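Local coordinates for uncharacterized protein (Nostoc punctiforme, PDB 2R3S), which is probably an S-adenosylmethionine-dependent O-methyltransferase that works as a dimer, although its substrate is not known, at residues 60-63 against 64-68; 152-155 against 156-159. All coordinates share one frame; numbering follows the deposited sequence.

Contact 1 (60-63 against 64-68)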
loop_
_atom_site.group_PDB
_atom_site.type_symbol
_atom_site.label_atom_id
_atom_site.label_comp_id
_atom_site.label_asym_id
_atom_site.label_seq_id
_atom_site.Cartn_x
_atom_site.Cartn_y
_atom_site.Cartn_z
ATOM N N CYS A 60 -6.932 -15.464 3.584
ATOM C CA CYS A 60 -6.543 -16.309 2.446
ATOM C C CYS A 60 -7.321 -15.979 1.178
ATOM O O CYS A 60 -6.743 -15.972 0.112
ATOM C CB CYS A 60 -6.700 -17.788 2.788
ATOM S SG CYS A 60 -5.458 -18.376 4.005
ATOM N N ASP A 61 -8.619 -15.696 1.285
ATOM C CA ASP A 61 -9.387 -15.232 0.108
ATOM C C ASP A 61 -8.757 -13.964 -0.469
ATOM O O ASP A 61 -8.597 -13.844 -1.676
ATOM C CB ASP A 61 -10.840 -14.947 0.451
ATOM C CG ASP A 61 -11.646 -16.193 0.683
ATOM O OD1 ASP A 61 -11.273 -17.266 0.177
ATOM O OD2 ASP A 61 -12.687 -16.082 1.368
ATOM N N TYR A 62 -8.354 -13.047 0.401
ATOM C CA TYR A 62 -7.681 -11.823 -0.024
ATOM C C TYR A 62 -6.336 -12.127 -0.670
ATOM O O TYR A 62 -6.007 -11.573 -1.710
ATOM C CB TYR A 62 -7.508 -10.884 1.178
ATOM C CG TYR A 62 -7.022 -9.489 0.848
ATOM C CD1 TYR A 62 -5.668 -9.200 0.800
ATOM C CD2 TYR A 62 -7.916 -8.467 0.576
ATOM C CE1 TYR A 62 -5.223 -7.920 0.502
ATOM C CE2 TYR A 62 -7.481 -7.189 0.273
ATOM C CZ TYR A 62 -6.139 -6.927 0.231
ATOM O OH TYR A 62 -5.712 -5.664 -0.040
ATOM N N LEU A 63 -5.564 -13.033 -0.073
ATOM C CA LEU A 63 -4.299 -13.461 -0.681
ATOM C C LEU A 63 -4.483 -14.131 -2.062
ATOM O O LEU A 63 -3.613 -14.058 -2.883
ATOM C CB LEU A 63 -3.520 -14.371 0.286
ATOM C CG LEU A 63 -3.006 -13.671 1.563
ATOM C CD1 LEU A 63 -2.414 -14.730 2.500
ATOM C CD2 LEU A 63 -1.989 -12.489 1.344
ATOM N N VAL A 64 -5.611 -14.795 -2.282
ATOM C CA VAL A 64 -5.992 -15.300 -3.584
ATOM C C VAL A 64 -6.291 -14.106 -4.515
ATOM O O VAL A 64 -5.705 -13.997 -5.607
ATOM C CB VAL A 64 -7.196 -16.230 -3.512
ATOM C CG1 VAL A 64 -7.719 -16.567 -4.944
ATOM C CG2 VAL A 64 -6.842 -17.514 -2.718
ATOM N N ILE A 65 -7.150 -13.202 -4.057
ATOM C CA ILE A 65 -7.499 -12.004 -4.843
ATOM C C ILE A 65 -6.232 -11.251 -5.316
ATOM O O ILE A 65 -6.111 -10.959 -6.485
ATOM C CB ILE A 65 -8.433 -11.037 -4.089
ATOM C CG1 ILE A 65 -9.773 -11.714 -3.766
ATOM C CG2 ILE A 65 -8.669 -9.755 -4.919
ATOM C CD1 ILE A 65 -10.587 -10.916 -2.772
ATOM N N ILE A 66 -5.268 -11.001 -4.443
ATOM C CA ILE A 66 -4.073 -10.273 -4.874
ATOM C C ILE A 66 -2.902 -11.152 -5.422
ATOM O O ILE A 66 -1.853 -10.647 -5.687
ATOM C CB ILE A 66 -3.638 -9.240 -3.778
ATOM C CG1 ILE A 66 -2.936 -9.924 -2.591
ATOM C CG2 ILE A 66 -4.869 -8.501 -3.300
ATOM C CD1 ILE A 66 -2.450 -8.977 -1.526
ATOM N N GLY A 67 -3.080 -12.450 -5.634
ATOM C CA GLY A 67 -2.113 -13.223 -6.443
ATOM C C GLY A 67 -1.090 -14.120 -5.752
ATOM O O GLY A 67 -0.242 -14.695 -6.417
ATOM N N PHE A 68 -1.156 -14.250 -4.427
ATOM C CA PHE A 68 -0.213 -15.127 -3.710
ATOM C C PHE A 68 -0.585 -16.621 -3.699
ATOM O O PHE A 68 0.246 -17.482 -3.413
ATOM C CB PHE A 68 -0.017 -14.623 -2.283
ATOM C CG PHE A 68 0.751 -13.344 -2.215
ATOM C CD1 PHE A 68 2.137 -13.356 -2.183
ATOM C CD2 PHE A 68 0.103 -12.129 -2.219
ATOM C CE1 PHE A 68 2.850 -12.167 -2.153
ATOM C CE2 PHE A 68 0.833 -10.927 -2.192
ATOM C CZ PHE A 68 2.197 -10.970 -2.160
#

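Contact 2 (152-155 against 156-159)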
loop_
_atom_site.group_PDB
_atom_site.type_symbol
_atom_site.label_atom_id
_atom_site.label_comp_id
_atom_site.label_asym_id
_atom_site.label_seq_id
_atom_site.Cartn_x
_atom_site.Cartn_y
_atom_site.Cartn_z
ATOM N N ALA A 152 26.338 -10.044 -4.692
ATOM C CA ALA A 152 27.703 -10.058 -4.137
ATOM C C ALA A 152 28.627 -10.989 -4.932
ATOM O O ALA A 152 29.756 -10.620 -5.256
ATOM C CB ALA A 152 27.695 -10.422 -2.635
ATOM N N GLN A 153 28.133 -12.184 -5.247
ATOM C CA GLN A 153 28.821 -13.129 -6.117
ATOM C C GLN A 153 29.001 -12.600 -7.534
ATOM O O GLN A 153 30.059 -12.788 -8.135
ATOM C CB GLN A 153 28.039 -14.453 -6.193
ATOM C CG GLN A 153 27.962 -15.240 -4.875
ATOM C CD GLN A 153 29.323 -15.643 -4.372
ATOM O OE1 GLN A 153 30.158 -16.108 -5.143
ATOM N NE2 GLN A 153 29.562 -15.460 -3.070
ATOM N N LEU A 154 27.989 -11.946 -8.088
ATOM C CA LEU A 154 28.119 -11.416 -9.442
ATOM C C LEU A 154 29.216 -10.352 -9.477
ATOM O O LEU A 154 30.062 -10.373 -10.361
ATOM C CB LEU A 154 26.800 -10.853 -10.003
ATOM C CG LEU A 154 25.607 -11.826 -10.165
ATOM C CD1 LEU A 154 24.335 -11.050 -10.564
ATOM C CD2 LEU A 154 25.883 -12.945 -11.155
ATOM N N ILE A 155 29.223 -9.445 -8.507
ATOM C CA ILE A 155 30.238 -8.390 -8.477
ATOM C C ILE A 155 31.621 -8.998 -8.338
ATOM O O ILE A 155 32.531 -8.617 -9.040
ATOM C CB ILE A 155 29.973 -7.363 -7.385
ATOM C CG1 ILE A 155 28.773 -6.493 -7.803
ATOM C CG2 ILE A 155 31.251 -6.529 -7.113
ATOM C CD1 ILE A 155 28.331 -5.466 -6.766
ATOM N N ALA A 156 31.741 -9.994 -7.469
ATOM C CA ALA A 156 32.983 -10.749 -7.290
ATOM C C ALA A 156 33.508 -11.317 -8.615
ATOM O O ALA A 156 34.672 -11.102 -8.965
ATOM C CB ALA A 156 32.772 -11.841 -6.303
ATOM N N GLN A 157 32.665 -12.028 -9.358
ATOM C CA GLN A 157 33.137 -12.636 -10.602
ATOM C C GLN A 157 33.301 -11.611 -11.737
ATOM O O GLN A 157 34.074 -11.860 -12.656
ATOM C CB GLN A 157 32.331 -13.880 -11.007
ATOM C CG GLN A 157 30.875 -13.675 -11.393
ATOM C CD GLN A 157 30.051 -14.972 -11.240
ATOM O OE1 GLN A 157 28.831 -14.935 -11.020
ATOM N NE2 GLN A 157 30.724 -16.119 -11.347
ATOM N N LEU A 158 32.632 -10.457 -11.640
ATOM C CA LEU A 158 32.956 -9.294 -12.487
ATOM C C LEU A 158 34.320 -8.673 -12.129
ATOM O O LEU A 158 34.993 -8.139 -13.009
ATOM C CB LEU A 158 31.852 -8.226 -12.425
ATOM C CG LEU A 158 32.128 -6.817 -12.995
ATOM C CD1 LEU A 158 32.195 -6.835 -14.524
ATOM C CD2 LEU A 158 31.083 -5.796 -12.521
ATOM N N VAL A 159 34.710 -8.717 -10.853
ATOM C CA VAL A 159 36.040 -8.251 -10.402
ATOM C C VAL A 159 37.155 -9.197 -10.853
ATOM O O VAL A 159 38.288 -8.761 -11.070
ATOM C CB VAL A 159 36.114 -8.066 -8.837
ATOM C CG1 VAL A 159 37.538 -8.216 -8.309
ATOM C CG2 VAL A 159 35.534 -6.720 -8.426
#

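Contact 1 (60-63 against 64-68)
Tyr62 meets Ile66 through two torsions: CG of Tyr62 lies anti to its backbone N (chi1 -171°), which swings the ring toward the end of the helix, while CG1 of Ile66 sits between its own N and carbonyl carbon (chi1 76°). The isoleucine thereby offers both branches to the ring. Its CG2 lies over one face in a CH-pi contact, 4.2 Å from the centroid of the Tyr62 ring, and its CD1 reaches the ring atom CE1 of Tyr62 at 3.6 Å. Leu63 CD2 approaches Phe68 CD2 more loosely, at 4.1 Å.

Beneath these side chains helix 53-65 ends in a Schellman motif. Phe68 N bonds to Leu63 O (2.9 Å) and Gly67 N to Val64 O (3.0 Å). Gly67 takes the positive phi, 102°, where a side chain would be jammed against the preceding carbonyl oxygen. OD1 of the buried Asp61 forms a salt bridge with Lys71 NZ and a hydrogen bond with Tyr76 OH, while Leu289 of the second subunit packs on Tyr62. The reversal turns the chain from the helix into strand 69-72 of the dimerisation domain. Its chemistry implies a division of labour: the two Schellman bonds use Leu63 O and Val64 O, and Ile66 on Tyr62 and Phe68 by Leu63 give apolar packing beside the turn.

Contact 2 (152-155 against 156-159)
Ile155 and Val159 stand one helical turn apart, joined by a main-chain bond, and their side chains meet only loosely, CG2 of Ile155 to CG2 of Val159 at 4.5 Å. Both branched residues suit the inner side of the helix, for Ile155 also packs on Ile268 and Phe270 of strand 265-271 and Val159 on Ile268 and Pro166. Ala156 is short enough to fit beside His186 of helix 178-186.

A second kind of contact joins an apolar side chain to a polar one. Leu154 and Gln157 lie side by side and point the same way, with CD2 of the leucine 3.6 Å from OE1 of the glutamine. The first torsion of Gln157 (chi1 66°) folds CG back over the preceding turn, 3.5 Å from Gln153 O, and from there the extended chain brings OE1 up to Leu154 CD2. A long amide suits this exposed position, since its CH2 groups can lie against the helix while its amide sits at the surface.

Helix 149-159 is part of the Rossmann-like methyltransferase domain and packs on its mixed seven-stranded sheet through strand 265-271. Gln153 ties it to helix 178-186 with both ends of its amide: OE1 bonds to His186 and NE2 to Gln185, a use of acceptor and donor together that glutamine can provide.

The main-chain bonds are those of a regular alpha-helix. Ala156 N bonds to Ala152 O (3.0 Å), and CB of Ala156 lies 3.4 Å from Gln153 O. Gln157 N bonds to Gln153 O (3.0 Å) and Leu158 N to Leu154 O (2.9 Å). The last, Val159 N to Ile155 O, is short at 2.8 Å but more bent, with an N-H...O angle of 143°.

Contact 1 comes first along the chain, in the dimerisation domain, and contact 2 follows in the methyltransferase domain. Their centres lie 37 Å apart and their nearest atoms about 23 Å, so neither touches the other. They also differ in what surrounds them: seven residues of 60-68 lie within reach of the second subunit, whereas no other protein chain of the assembly touches 152-159. Contact 1 leaves its helix through a Schellman turn beside the subunit interface, while in contact 2 regular alpha-helical bonds run up to Val159, where the helix ends. In related O-methyltransferases the cofactor binds in the Rossmann-like domain, the domain to which contact 2 belongs.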